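Long-range contacts in ribulose bisphosphate carboxylase (Hyperthermus butylicus DSM 5456, PDB 6HUN), which probably adds carbon dioxide and water to ribulose 1,5-bisphosphate, giving two molecules of 3-phosphoglycerate, in an archaeal pathway of AMP breakdown: residues Glu28-Ser33 and Tyr89-Leu94; Arg46-Gln51 and Asp96-Val101; Phe265-Phe270 and His293-Phe298; Asp289-Gly294 and Gly323-His328. All coordinates share one frame; numbering follows the deposited sequence.

Interaction 1 (Glu28-Ser33 and Tyr89-Leu94)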
loop_
_atom_site.group_PDB
_atom_site.type_symbol
_atom_site.label_atom_id
_atom_site.label_comp_id
_atom_site.label_asym_id
_atom_site.label_seq_id
_atom_site.Cartn_x
_atom_site.Cartn_y
_atom_site.Cartn_z
ATOM N N GLU A 28 21.101 -23.327 3.911
ATOM C CA GLU A 28 20.166 -24.317 3.387
ATOM C C GLU A 28 19.229 -23.749 2.316
ATOM O O GLU A 28 18.593 -24.525 1.583
ATOM C CB GLU A 28 19.403 -24.893 4.591
ATOM C CG GLU A 28 17.940 -25.242 4.382
ATOM C CD GLU A 28 17.371 -26.170 5.449
ATOM O OE1 GLU A 28 18.057 -26.398 6.484
ATOM O OE2 GLU A 28 16.240 -26.686 5.235
ATOM N N PHE A 29 19.162 -22.426 2.168
ATOM C CA PHE A 29 18.262 -21.812 1.194
ATOM C C PHE A 29 18.981 -21.275 -0.029
ATOM O O PHE A 29 18.344 -20.639 -0.871
ATOM C CB PHE A 29 17.449 -20.683 1.856
ATOM C CG PHE A 29 16.483 -21.179 2.903
ATOM C CD1 PHE A 29 16.925 -21.494 4.179
ATOM C CD2 PHE A 29 15.142 -21.365 2.593
ATOM C CE1 PHE A 29 16.061 -21.980 5.149
ATOM C CE2 PHE A 29 14.267 -21.839 3.555
ATOM C CZ PHE A 29 14.736 -22.156 4.851
ATOM N N VAL A 30 20.288 -21.497 -0.131
ATOM C CA VAL A 30 21.133 -21.020 -1.218
ATOM C C VAL A 30 21.647 -22.239 -1.961
ATOM O O VAL A 30 21.946 -23.254 -1.330
ATOM C CB VAL A 30 22.304 -20.179 -0.680
ATOM C CG1 VAL A 30 23.082 -19.563 -1.808
ATOM C CG2 VAL A 30 21.785 -19.085 0.250
ATOM N N ASP A 31 21.742 -22.144 -3.295
ATOM C CA ASP A 31 22.180 -23.269 -4.133
ATOM C C ASP A 31 22.492 -22.806 -5.540
ATOM O O ASP A 31 21.620 -22.843 -6.406
ATOM C CB ASP A 31 21.101 -24.338 -4.184
ATOM C CG ASP A 31 21.542 -25.599 -4.934
ATOM O OD1 ASP A 31 22.577 -25.569 -5.637
ATOM O OD2 ASP A 31 20.836 -26.622 -4.793
ATOM N N GLU A 32 23.714 -22.361 -5.784
ATOM C CA GLU A 32 24.012 -21.771 -7.083
ATOM C C GLU A 32 24.094 -22.792 -8.209
ATOM O O GLU A 32 24.372 -22.414 -9.358
ATOM C CB GLU A 32 25.312 -20.990 -7.005
ATOM C CG GLU A 32 25.290 -19.863 -6.006
ATOM C CD GLU A 32 26.635 -19.212 -5.951
ATOM O OE1 GLU A 32 27.332 -19.363 -4.921
ATOM O OE2 GLU A 32 27.027 -18.608 -6.983
ATOM N N SER A 33 23.864 -24.065 -7.922
ATOM C CA SER A 33 23.802 -25.081 -8.958
ATOM C C SER A 33 22.370 -25.389 -9.344
ATOM O O SER A 33 22.137 -26.217 -10.227
ATOM C CB SER A 33 24.515 -26.361 -8.501
ATOM O OG SER A 33 23.696 -27.064 -7.585
ATOM N N TYR A 89 19.486 -18.933 -6.099
ATOM C CA TYR A 89 20.247 -19.808 -6.989
ATOM C C TYR A 89 21.207 -19.041 -7.881
ATOM O O TYR A 89 21.885 -19.648 -8.724
ATOM C CB TYR A 89 19.301 -20.668 -7.848
ATOM C CG TYR A 89 18.521 -19.881 -8.867
ATOM C CD1 TYR A 89 17.304 -19.281 -8.523
ATOM C CD2 TYR A 89 19.001 -19.702 -10.156
ATOM C CE1 TYR A 89 16.608 -18.539 -9.425
ATOM C CE2 TYR A 89 18.308 -18.961 -11.070
ATOM C CZ TYR A 89 17.110 -18.359 -10.694
ATOM O OH TYR A 89 16.400 -17.628 -11.611
ATOM N N ARG A 90 21.342 -17.737 -7.686
ATOM C CA ARG A 90 22.098 -16.967 -8.653
ATOM C C ARG A 90 22.341 -15.586 -8.108
ATOM O O ARG A 90 21.426 -14.975 -7.528
ATOM C CB ARG A 90 21.361 -16.885 -9.989
ATOM C CG ARG A 90 22.140 -16.215 -11.064
ATOM C CD ARG A 90 21.361 -16.221 -12.344
ATOM N NE ARG A 90 21.949 -15.302 -13.301
ATOM C CZ ARG A 90 21.300 -14.824 -14.349
ATOM N NH1 ARG A 90 20.024 -15.153 -14.551
ATOM N NH2 ARG A 90 21.908 -13.979 -15.158
ATOM N N PHE A 91 23.572 -15.113 -8.309
ATOM C CA PHE A 91 24.110 -13.887 -7.747
ATOM C C PHE A 91 24.824 -13.090 -8.832
ATOM O O PHE A 91 25.570 -13.654 -9.655
ATOM C CB PHE A 91 25.087 -14.223 -6.588
ATOM C CG PHE A 91 24.428 -14.916 -5.422
ATOM C CD1 PHE A 91 24.079 -16.258 -5.497
ATOM C CD2 PHE A 91 24.130 -14.205 -4.248
ATOM C CE1 PHE A 91 23.456 -16.885 -4.456
ATOM C CE2 PHE A 91 23.527 -14.835 -3.179
ATOM C CZ PHE A 91 23.176 -16.169 -3.273
ATOM N N HIS A 92 24.648 -11.778 -8.800
ATOM C CA HIS A 92 25.345 -10.869 -9.696
ATOM C C HIS A 92 25.779 -9.644 -8.909
ATOM O O HIS A 92 24.947 -8.868 -8.410
ATOM C CB HIS A 92 24.503 -10.481 -10.907
ATOM C CG HIS A 92 25.196 -9.532 -11.838
ATOM N ND1 HIS A 92 26.090 -9.953 -12.803
ATOM C CD2 HIS A 92 25.152 -8.182 -11.932
ATOM C CE1 HIS A 92 26.538 -8.907 -13.472
ATOM N NE2 HIS A 92 25.983 -7.820 -12.970
ATOM N N ASP A 93 27.107 -9.478 -8.794
ATOM C CA ASP A 93 27.683 -8.364 -8.043
ATOM C C ASP A 93 27.632 -7.087 -8.890
ATOM O O ASP A 93 28.185 -7.047 -9.998
ATOM C CB ASP A 93 29.101 -8.760 -7.631
ATOM C CG ASP A 93 29.840 -7.693 -6.886
ATOM O OD1 ASP A 93 29.378 -6.559 -6.756
ATOM O OD2 ASP A 93 30.981 -8.003 -6.479
ATOM N N LEU A 94 26.921 -6.051 -8.400
ATOM C CA LEU A 94 26.756 -4.815 -9.154
ATOM C C LEU A 94 27.944 -3.867 -8.988
ATOM O O LEU A 94 27.974 -2.805 -9.636
ATOM C CB LEU A 94 25.451 -4.099 -8.766
ATOM C CG LEU A 94 24.141 -4.768 -9.264
ATOM C CD1 LEU A 94 22.827 -4.148 -8.756
ATOM C CD2 LEU A 94 24.071 -4.859 -10.796
#

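Interaction 2 (Arg46-Gln51 and Asp96-Val101)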
loop_
_atom_site.group_PDB
_atom_site.type_symbol
_atom_site.label_atom_id
_atom_site.label_comp_id
_atom_site.label_asym_id
_atom_site.label_seq_id
_atom_site.Cartn_x
_atom_site.Cartn_y
_atom_site.Cartn_z
ATOM N N ARG A 46 17.441 -6.644 -5.673
ATOM C CA ARG A 46 18.710 -5.933 -5.542
ATOM C C ARG A 46 18.992 -5.760 -4.047
ATOM O O ARG A 46 18.231 -5.083 -3.349
ATOM C CB ARG A 46 18.636 -4.587 -6.267
ATOM C CG ARG A 46 19.970 -3.830 -6.113
ATOM C CD ARG A 46 19.902 -2.491 -6.930
ATOM N NE ARG A 46 21.226 -1.854 -6.989
ATOM C CZ ARG A 46 21.499 -0.839 -7.808
ATOM N NH1 ARG A 46 20.548 -0.364 -8.615
ATOM N NH2 ARG A 46 22.737 -0.311 -7.842
ATOM N N VAL A 47 20.039 -6.412 -3.553
ATOM C CA VAL A 47 20.241 -6.638 -2.117
ATOM C C VAL A 47 21.508 -5.918 -1.713
ATOM O O VAL A 47 22.580 -6.160 -2.299
ATOM C CB VAL A 47 20.368 -8.139 -1.777
ATOM C CG1 VAL A 47 20.542 -8.371 -0.269
ATOM C CG2 VAL A 47 19.166 -8.953 -2.373
ATOM N N THR A 48 21.386 -5.061 -0.712
ATOM C CA THR A 48 22.510 -4.434 -0.029
ATOM C C THR A 48 22.595 -5.010 1.386
ATOM O O THR A 48 21.810 -4.615 2.279
ATOM C CB THR A 48 22.365 -2.916 0.018
ATOM O OG1 THR A 48 22.213 -2.396 -1.310
ATOM C CG2 THR A 48 23.608 -2.292 0.682
ATOM N N PRO A 49 23.484 -5.953 1.627
ATOM C CA PRO A 49 23.575 -6.549 2.968
ATOM C C PRO A 49 24.002 -5.507 3.969
ATOM O O PRO A 49 24.732 -4.566 3.648
ATOM C CB PRO A 49 24.638 -7.639 2.797
ATOM C CG PRO A 49 24.800 -7.793 1.287
ATOM C CD PRO A 49 24.528 -6.466 0.710
ATOM N N ALA A 50 23.555 -5.688 5.202
ATOM C CA ALA A 50 23.967 -4.816 6.284
ATOM C C ALA A 50 25.451 -5.018 6.563
ATOM O O ALA A 50 26.083 -5.950 6.049
ATOM C CB ALA A 50 23.141 -5.104 7.550
ATOM N N GLN A 51 26.010 -4.155 7.398
ATOM C CA GLN A 51 27.438 -4.297 7.698
ATOM C C GLN A 51 27.710 -5.648 8.336
ATOM O O GLN A 51 27.067 -6.025 9.314
ATOM C CB GLN A 51 27.936 -3.203 8.637
ATOM C CG GLN A 51 29.489 -3.085 8.663
ATOM C CD GLN A 51 30.103 -3.130 7.252
ATOM O OE1 GLN A 51 30.456 -2.085 6.714
ATOM N NE2 GLN A 51 30.301 -4.337 6.684
ATOM N N ASP A 96 28.859 -2.085 -6.421
ATOM C CA ASP A 96 28.596 -0.885 -5.657
ATOM C C ASP A 96 28.196 -1.207 -4.227
ATOM O O ASP A 96 27.737 -0.313 -3.521
ATOM C CB ASP A 96 27.493 -0.051 -6.308
ATOM C CG ASP A 96 26.121 -0.734 -6.247
ATOM O OD1 ASP A 96 26.074 -1.985 -6.042
ATOM O OD2 ASP A 96 25.115 0.001 -6.355
ATOM N N GLY A 97 28.372 -2.438 -3.778
ATOM C CA GLY A 97 27.857 -2.831 -2.486
ATOM C C GLY A 97 26.545 -3.595 -2.534
ATOM O O GLY A 97 26.111 -4.134 -1.491
ATOM N N SER A 98 25.893 -3.651 -3.698
ATOM C CA SER A 98 24.643 -4.370 -3.852
ATOM C C SER A 98 24.805 -5.450 -4.917
ATOM O O SER A 98 25.719 -5.406 -5.759
ATOM C CB SER A 98 23.494 -3.394 -4.194
ATOM O OG SER A 98 23.650 -2.897 -5.506
ATOM N N TRP A 99 23.950 -6.458 -4.819
ATOM C CA TRP A 99 23.950 -7.615 -5.689
ATOM C C TRP A 99 22.550 -7.814 -6.252
ATOM O O TRP A 99 21.546 -7.518 -5.587
ATOM C CB TRP A 99 24.347 -8.854 -4.915
ATOM C CG TRP A 99 25.736 -8.815 -4.311
ATOM C CD1 TRP A 99 26.246 -7.929 -3.393
ATOM C CD2 TRP A 99 26.774 -9.720 -4.612
ATOM N NE1 TRP A 99 27.541 -8.246 -3.111
ATOM C CE2 TRP A 99 27.895 -9.346 -3.843
ATOM C CE3 TRP A 99 26.857 -10.833 -5.433
ATOM C CZ2 TRP A 99 29.067 -10.043 -3.876
ATOM C CZ3 TRP A 99 28.028 -11.516 -5.488
ATOM C CH2 TRP A 99 29.128 -11.125 -4.717
ATOM N N LEU A 100 22.470 -8.347 -7.460
ATOM C CA LEU A 100 21.224 -8.952 -7.891
ATOM C C LEU A 100 21.215 -10.384 -7.385
ATOM O O LEU A 100 22.203 -11.129 -7.536
ATOM C CB LEU A 100 21.040 -8.901 -9.413
ATOM C CG LEU A 100 20.894 -7.474 -9.974
ATOM C CD1 LEU A 100 20.795 -7.495 -11.548
ATOM C CD2 LEU A 100 19.638 -6.785 -9.460
ATOM N N VAL A 101 20.089 -10.784 -6.815
ATOM C CA VAL A 101 19.881 -12.135 -6.341
ATOM C C VAL A 101 18.615 -12.669 -6.977
ATOM O O VAL A 101 17.542 -12.076 -6.832
ATOM C CB VAL A 101 19.779 -12.221 -4.804
ATOM C CG1 VAL A 101 19.558 -13.685 -4.388
ATOM C CG2 VAL A 101 21.022 -11.659 -4.147
#

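Interaction 3 (Phe265-Phe270 and His293-Phe298)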
loop_
_atom_site.group_PDB
_atom_site.type_symbol
_atom_site.label_atom_id
_atom_site.label_comp_id
_atom_site.label_asym_id
_atom_site.label_seq_id
_atom_site.Cartn_x
_atom_site.Cartn_y
_atom_site.Cartn_z
ATOM N N PHE A 265 -16.512 3.516 -17.600
ATOM C CA PHE A 265 -15.199 3.584 -16.954
ATOM C C PHE A 265 -15.348 3.894 -15.464
ATOM O O PHE A 265 -16.204 4.704 -15.062
ATOM C CB PHE A 265 -14.329 4.671 -17.560
ATOM C CG PHE A 265 -14.054 4.494 -19.016
ATOM C CD1 PHE A 265 -12.849 3.898 -19.419
ATOM C CD2 PHE A 265 -14.968 4.942 -19.976
ATOM C CE1 PHE A 265 -12.550 3.718 -20.732
ATOM C CE2 PHE A 265 -14.652 4.796 -21.355
ATOM C CZ PHE A 265 -13.425 4.164 -21.699
ATOM N N ILE A 266 -14.438 3.309 -14.650
ATOM C CA ILE A 266 -14.222 3.729 -13.268
ATOM C C ILE A 266 -12.728 3.927 -13.098
ATOM O O ILE A 266 -11.930 3.299 -13.803
ATOM C CB ILE A 266 -14.784 2.706 -12.221
ATOM C CG1 ILE A 266 -14.185 1.318 -12.498
ATOM C CG2 ILE A 266 -16.335 2.724 -12.346
ATOM C CD1 ILE A 266 -14.497 0.164 -11.413
ATOM N N MET A 267 -12.347 4.814 -12.182
ATOM C CA MET A 267 -10.968 4.981 -11.773
ATOM C C MET A 267 -10.828 4.593 -10.315
ATOM O O MET A 267 -11.695 4.930 -9.499
ATOM C CB MET A 267 -10.526 6.447 -11.979
ATOM C CG MET A 267 -9.163 6.781 -11.411
ATOM S SD MET A 267 -8.978 8.527 -11.961
ATOM C CE MET A 267 -8.095 9.250 -10.605
ATOM N N ILE A 268 -9.698 3.958 -9.988
ATOM C CA ILE A 268 -9.405 3.567 -8.604
ATOM C C ILE A 268 -7.930 3.828 -8.308
ATOM O O ILE A 268 -7.048 3.602 -9.157
ATOM C CB ILE A 268 -9.778 2.121 -8.316
ATOM C CG1 ILE A 268 -9.519 1.839 -6.816
ATOM C CG2 ILE A 268 -8.938 1.133 -9.153
ATOM C CD1 ILE A 268 -10.235 0.629 -6.370
ATOM N N ASP A 269 -7.695 4.432 -7.152
ATOM C CA ASP A 269 -6.320 4.661 -6.671
ATOM C C ASP A 269 -5.914 3.342 -6.065
ATOM O O ASP A 269 -6.206 3.057 -4.915
ATOM C CB ASP A 269 -6.289 5.786 -5.659
ATOM C CG ASP A 269 -6.819 7.121 -6.178
ATOM O OD1 ASP A 269 -7.162 7.330 -7.371
ATOM O OD2 ASP A 269 -6.865 8.046 -5.347
ATOM N N PHE A 270 -5.243 2.476 -6.841
ATOM C CA PHE A 270 -5.171 1.101 -6.353
ATOM C C PHE A 270 -4.136 0.909 -5.240
ATOM O O PHE A 270 -4.116 -0.161 -4.637
ATOM C CB PHE A 270 -4.894 0.143 -7.529
ATOM C CG PHE A 270 -3.589 0.417 -8.290
ATOM C CD1 PHE A 270 -2.410 -0.248 -7.947
ATOM C CD2 PHE A 270 -3.578 1.273 -9.395
ATOM C CE1 PHE A 270 -1.252 -0.030 -8.668
ATOM C CE2 PHE A 270 -2.404 1.548 -10.128
ATOM C CZ PHE A 270 -1.264 0.875 -9.793
ATOM N N HIS A 293 -9.502 2.449 -14.913
ATOM C CA HIS A 293 -8.299 3.259 -14.941
ATOM C C HIS A 293 -7.620 3.126 -13.574
ATOM O O HIS A 293 -8.177 3.559 -12.561
ATOM C CB HIS A 293 -8.655 4.709 -15.223
ATOM C CG HIS A 293 -7.459 5.602 -15.376
ATOM N ND1 HIS A 293 -7.094 6.146 -16.589
ATOM C CD2 HIS A 293 -6.554 6.045 -14.474
ATOM C CE1 HIS A 293 -6.028 6.911 -16.416
ATOM N NE2 HIS A 293 -5.659 6.843 -15.148
ATOM N N GLY A 294 -6.413 2.558 -13.538
ATOM C CA GLY A 294 -5.700 2.491 -12.263
ATOM C C GLY A 294 -4.788 3.685 -12.003
ATOM O O GLY A 294 -3.902 4.000 -12.829
ATOM N N HIS A 295 -5.029 4.435 -10.920
ATOM C CA HIS A 295 -4.205 5.593 -10.613
ATOM C C HIS A 295 -3.153 5.116 -9.617
ATOM O O HIS A 295 -3.491 4.496 -8.631
ATOM C CB HIS A 295 -5.049 6.713 -10.000
ATOM C CG HIS A 295 -4.327 8.008 -9.946
ATOM N ND1 HIS A 295 -3.293 8.229 -9.053
ATOM C CD2 HIS A 295 -4.365 9.097 -10.769
ATOM C CE1 HIS A 295 -2.781 9.435 -9.277
ATOM N NE2 HIS A 295 -3.420 9.987 -10.304
ATOM N N ARG A 296 -1.891 5.458 -9.834
ATOM C CA ARG A 296 -0.852 4.883 -8.965
ATOM C C ARG A 296 -0.415 5.781 -7.804
ATOM O O ARG A 296 0.666 5.559 -7.262
ATOM C CB ARG A 296 0.371 4.523 -9.817
ATOM C CG ARG A 296 0.822 5.758 -10.653
ATOM C CD ARG A 296 2.170 5.469 -11.461
ATOM N NE ARG A 296 2.729 6.712 -11.983
ATOM C CZ ARG A 296 3.987 6.873 -12.383
ATOM N NH1 ARG A 296 4.836 5.838 -12.356
ATOM N NH2 ARG A 296 4.398 8.068 -12.790
ATOM N N ALA A 297 -1.236 6.753 -7.373
ATOM C CA ALA A 297 -0.838 7.602 -6.250
ATOM C C ALA A 297 -0.368 6.759 -5.071
ATOM O O ALA A 297 -0.986 5.731 -4.782
ATOM C CB ALA A 297 -2.043 8.473 -5.845
ATOM N N PHE A 298 0.766 7.175 -4.479
ATOM C CA PHE A 298 1.507 6.650 -3.335
ATOM C C PHE A 298 2.718 5.859 -3.818
ATOM O O PHE A 298 3.685 5.644 -3.070
ATOM C CB PHE A 298 0.661 5.731 -2.409
ATOM C CG PHE A 298 1.441 5.229 -1.216
ATOM C CD1 PHE A 298 1.946 6.149 -0.283
ATOM C CD2 PHE A 298 1.721 3.841 -1.083
ATOM C CE1 PHE A 298 2.651 5.683 0.869
ATOM C CE2 PHE A 298 2.396 3.363 0.138
ATOM C CZ PHE A 298 2.869 4.300 1.049
#

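Interaction 4 (Asp289-Gly294 and Gly323-His328)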
loop_
_atom_site.group_PDB
_atom_site.type_symbol
_atom_site.label_atom_id
_atom_site.label_comp_id
_atom_site.label_asym_id
_atom_site.label_seq_id
_atom_site.Cartn_x
_atom_site.Cartn_y
_atom_site.Cartn_z
ATOM N N ASP A 289 -19.588 -4.804 -16.958
ATOM C CA ASP A 289 -19.010 -4.532 -18.278
ATOM C C ASP A 289 -18.327 -3.152 -18.353
ATOM O O ASP A 289 -18.553 -2.361 -19.283
ATOM C CB ASP A 289 -20.088 -4.686 -19.374
ATOM C CG ASP A 289 -19.495 -4.931 -20.760
ATOM O OD1 ASP A 289 -18.486 -5.651 -20.876
ATOM O OD2 ASP A 289 -20.048 -4.414 -21.767
ATOM N N LEU A 290 -17.389 -2.895 -17.409
ATOM C CA LEU A 290 -16.676 -1.630 -17.306
ATOM C C LEU A 290 -15.176 -1.837 -17.563
ATOM O O LEU A 290 -14.647 -2.947 -17.461
ATOM C CB LEU A 290 -16.858 -0.976 -15.885
ATOM C CG LEU A 290 -18.293 -0.760 -15.347
ATOM C CD1 LEU A 290 -18.354 -0.303 -13.904
ATOM C CD2 LEU A 290 -19.055 0.197 -16.306
ATOM N N ALA A 291 -14.491 -0.754 -17.916
ATOM C CA ALA A 291 -13.037 -0.681 -17.923
ATOM C C ALA A 291 -12.585 0.069 -16.668
ATOM O O ALA A 291 -13.318 0.905 -16.121
ATOM C CB ALA A 291 -12.534 0.054 -19.198
ATOM N N ILE A 292 -11.322 -0.169 -16.247
ATOM C CA ILE A 292 -10.762 0.403 -15.030
ATOM C C ILE A 292 -9.517 1.196 -15.347
ATOM O O ILE A 292 -8.559 0.639 -15.899
ATOM C CB ILE A 292 -10.361 -0.669 -14.008
ATOM C CG1 ILE A 292 -11.616 -1.522 -13.650
ATOM C CG2 ILE A 292 -9.602 0.009 -12.752
ATOM C CD1 ILE A 292 -11.269 -2.607 -12.697
ATOM N N HIS A 293 -9.502 2.449 -14.913
ATOM C CA HIS A 293 -8.299 3.259 -14.941
ATOM C C HIS A 293 -7.620 3.126 -13.574
ATOM O O HIS A 293 -8.177 3.559 -12.561
ATOM C CB HIS A 293 -8.655 4.709 -15.223
ATOM C CG HIS A 293 -7.459 5.602 -15.376
ATOM N ND1 HIS A 293 -7.094 6.146 -16.589
ATOM C CD2 HIS A 293 -6.554 6.045 -14.474
ATOM C CE1 HIS A 293 -6.028 6.911 -16.416
ATOM N NE2 HIS A 293 -5.659 6.843 -15.148
ATOM N N GLY A 294 -6.413 2.558 -13.538
ATOM C CA GLY A 294 -5.700 2.491 -12.263
ATOM C C GLY A 294 -4.788 3.685 -12.003
ATOM O O GLY A 294 -3.902 4.000 -12.829
ATOM N N GLY A 323 -5.907 -6.327 -13.009
ATOM C CA GLY A 323 -6.947 -6.053 -13.977
ATOM C C GLY A 323 -7.235 -4.604 -14.273
ATOM O O GLY A 323 -8.338 -4.330 -14.764
ATOM N N VAL A 324 -6.245 -3.668 -14.150
ATOM C CA VAL A 324 -6.479 -2.338 -14.735
ATOM C C VAL A 324 -6.494 -2.446 -16.254
ATOM O O VAL A 324 -5.859 -3.329 -16.856
ATOM C CB VAL A 324 -5.441 -1.303 -14.248
ATOM C CG1 VAL A 324 -5.349 -1.335 -12.657
ATOM C CG2 VAL A 324 -4.121 -1.568 -14.849
ATOM N N ASP A 325 -7.258 -1.554 -16.890
ATOM C CA ASP A 325 -7.189 -1.418 -18.343
ATOM C C ASP A 325 -6.271 -0.292 -18.776
ATOM O O ASP A 325 -5.860 -0.249 -19.955
ATOM C CB ASP A 325 -8.556 -1.136 -18.921
ATOM C CG ASP A 325 -9.521 -2.288 -18.667
ATOM O OD1 ASP A 325 -9.360 -3.315 -19.331
ATOM O OD2 ASP A 325 -10.333 -2.170 -17.737
ATOM N N HIS A 326 -5.957 0.644 -17.866
ATOM C CA HIS A 326 -5.059 1.744 -18.167
ATOM C C HIS A 326 -4.141 1.956 -16.964
ATOM O O HIS A 326 -4.575 1.834 -15.823
ATOM C CB HIS A 326 -5.714 3.121 -18.373
ATOM C CG HIS A 326 -7.023 3.152 -19.086
ATOM N ND1 HIS A 326 -7.920 4.180 -18.873
ATOM C CD2 HIS A 326 -7.554 2.381 -20.061
ATOM C CE1 HIS A 326 -8.955 4.038 -19.695
ATOM N NE2 HIS A 326 -8.761 2.949 -20.419
ATOM N N VAL A 327 -2.891 2.350 -17.206
ATOM C CA VAL A 327 -2.023 2.622 -16.029
ATOM C C VAL A 327 -0.923 3.598 -16.441
ATOM O O VAL A 327 -0.432 3.580 -17.576
ATOM C CB VAL A 327 -1.429 1.323 -15.423
ATOM C CG1 VAL A 327 -0.284 0.807 -16.251
ATOM C CG2 VAL A 327 -0.850 1.624 -13.957
ATOM N N HIS A 328 -0.553 4.476 -15.529
ATOM C CA HIS A 328 0.441 5.486 -15.870
ATOM C C HIS A 328 1.830 4.846 -15.760
ATOM O O HIS A 328 2.128 4.180 -14.763
ATOM C CB HIS A 328 0.297 6.662 -14.895
ATOM C CG HIS A 328 0.957 7.918 -15.336
ATOM N ND1 HIS A 328 2.317 8.029 -15.498
ATOM C CD2 HIS A 328 0.440 9.135 -15.631
ATOM C CE1 HIS A 328 2.621 9.255 -15.895
ATOM N NE2 HIS A 328 1.499 9.950 -15.975
HETATM O O HOH W 1 -1.591 4.815 -12.999
#

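Interaction 1 (Glu28-Ser33 and Tyr89-Leu94)
V30 meets F91 where an N-terminal loop runs past strand 87-93, an outermost strand, within this chain, of the mixed sheet in the Rubisco N-terminal domain. Within the two segments the backbones meet through CA-H...O contacts, while F29 and D31 form backbone hydrogen bonds with A88, just before Y89. V30 turns CG1 anti to its backbone N (chi1 -174°), which brings that methyl to the edge of the F91 ring, near its plane, 3.7 Å from F91 CZ. At D31 the backbone does the touching: D31 O lies 3.4 Å from Y89 CA, a CA-H...O contact. D31 OD1 serves its own chain, taking both the backbone N-H of S33, in an Asx turn, and the S33 hydroxyl, the latter on its syn lone pair. E32 makes the return CA-H...O contact, its CA 3.4 Å from Y89 O. Beyond CG the E32 chain is extended, and it crosses F91 at about a right angle. Its carboxylate goes on to a salt bridge with K56 of helix 55-65, and K56 also makes a cation-pi contact with F91. E32 CG comes in obliquely to the ring, 3.8 Å from F91 CE1.

Interaction 2 (Arg46-Gln51 and Asp96-Val101)
R46 and L100 form a non-hydrogen-bonded pair, and V47 and W99 the hydrogen-bonded pair beside it, where antiparallel strands 41-49 and 99-105 adjoin in the mixed sheet of the N-terminal domain. The V47-W99 pair satisfies all four of its facing backbone groups: V47 N gives to W99 O at 2.8 Å, and W99 N returns a bond to V47 O at 2.9 Å. From the neighbouring pair, the R46 side chain, extended from CG to NE, reaches back to the turn at D96-S98 and spends one N-H on S98 and another on D96. Its NE points almost straight at S98 OG (3.0 Å, 169°), within the guanidinium plane, while NH2 meets D96 OD2 tip to tip in a 2.8 Å salt bridge that is more bent, at 137°. D96 divides its oxygens: OD2 serves the arginine, and OD1 receives both S98 N, closing an Asx turn, and S98 OG on its syn lone pair. S98 OG is therefore donor to D96 and acceptor from R46, a relay that fixes the hydroxyl's rotation. T48 OG1 touches S98 CB but finds its polar partner in K307. On the face with W99, V47 packs against V101, CG2 to CG2 at 3.7 Å.

Interaction 3 (Phe265-Phe270 and His293-Phe298)
In the beta-alpha-beta unit of strand 265-269, helix 275-288 and strand 291-295, part of the TIM barrel, M267, D269, H293 and H295 share a face near the predicted magnesium site. The backbone ladder alternates: H293 N gives to I266 O (2.8 Å), I268 N to H293 O, and H295 N to I268 O (2.8 Å, 173°). F270 N to H295 O, longer and more bent, ends it. M267 lies beside both histidines; its bend at chi3 (145°) sets CE against H295, 3.7 Å from CD2, while SD stands oblique to the H293 ring. D269 runs alongside H295, with OD1 3.4 Å from H295 CB. H295, predicted to be a proton acceptor, takes the backbone N-H of A297 on ND1 at 3.0 Å, the donor tilted from the ring plane. The F270 ring edge lies against the bare G294 backbone, CE2 3.7 Å from G294 C. H293, its ND1 hydrogen-bonded to H326, also approaches K203 and a bound calcium ion. Helix 275-288 links the two strands, strand 239-243 pairs with the other side of strand 265-269, helix 312-322 packs on F270, and N125 of the second subunit reaches H295.

Interaction 4 (Asp289-Gly294 and Gly323-His328)
H293 and H326 meet across parallel strands 291-295 and 326-328 of the TIM barrel. The rings touch rim to rim, planes 88° apart, and their ND1 atoms share a 3.1 Å hydrogen bond in which either could be the donor. H326 holds CG anti to its carbonyl carbon (chi1 -38°), which brings its ring edge, in plane, to H293 ND1. D325 likewise has CG anti to its carbonyl carbon (chi1 -63°), sending OD2 back to the neighbouring strand, where its anti lone pair accepts I292 N at 2.7 Å. I292 O in turn is gripped twice, by D325 N (2.7 Å) and, less tightly, by H326 N (3.3 Å). V324 CG1 lies 3.9 Å from G294 CA. Near H328, predicted to bind substrate and hydrogen-bonded through NE2 to S381, a water accepts from H328 N at 2.8 Å and donates to G294 O at a short 2.5 Å. Helix 312-322 leads into strand 326-328 through G323, helix 156-164 packs on D325 and H326, and strands 265-269 and 377-380 flank the pair.

In the fold
The four contacts illustrate how a two-domain enzyme divides its architecture. Interactions 1 and 2 belong to the N-terminal domain, their centres 12 Å apart and their segments alternating along the chain; strands 87-93 and 99-105, neighbours in one mixed sheet, join them, with a probable hydrogen bond from L100 N to H92 O. Interactions 3 and 4 come later, in the catalytic barrel, with centres 8 Å apart. They share H293 and G294 on strand 291-295, so three consecutive barrel strands are tied together beside the predicted metal and substrate residues. Between the two groups the centres stand 33 to 37 Å apart without touching: the first pair lies at and beside the edge of a sheet away from the annotated sites, the second in the active-site barrel.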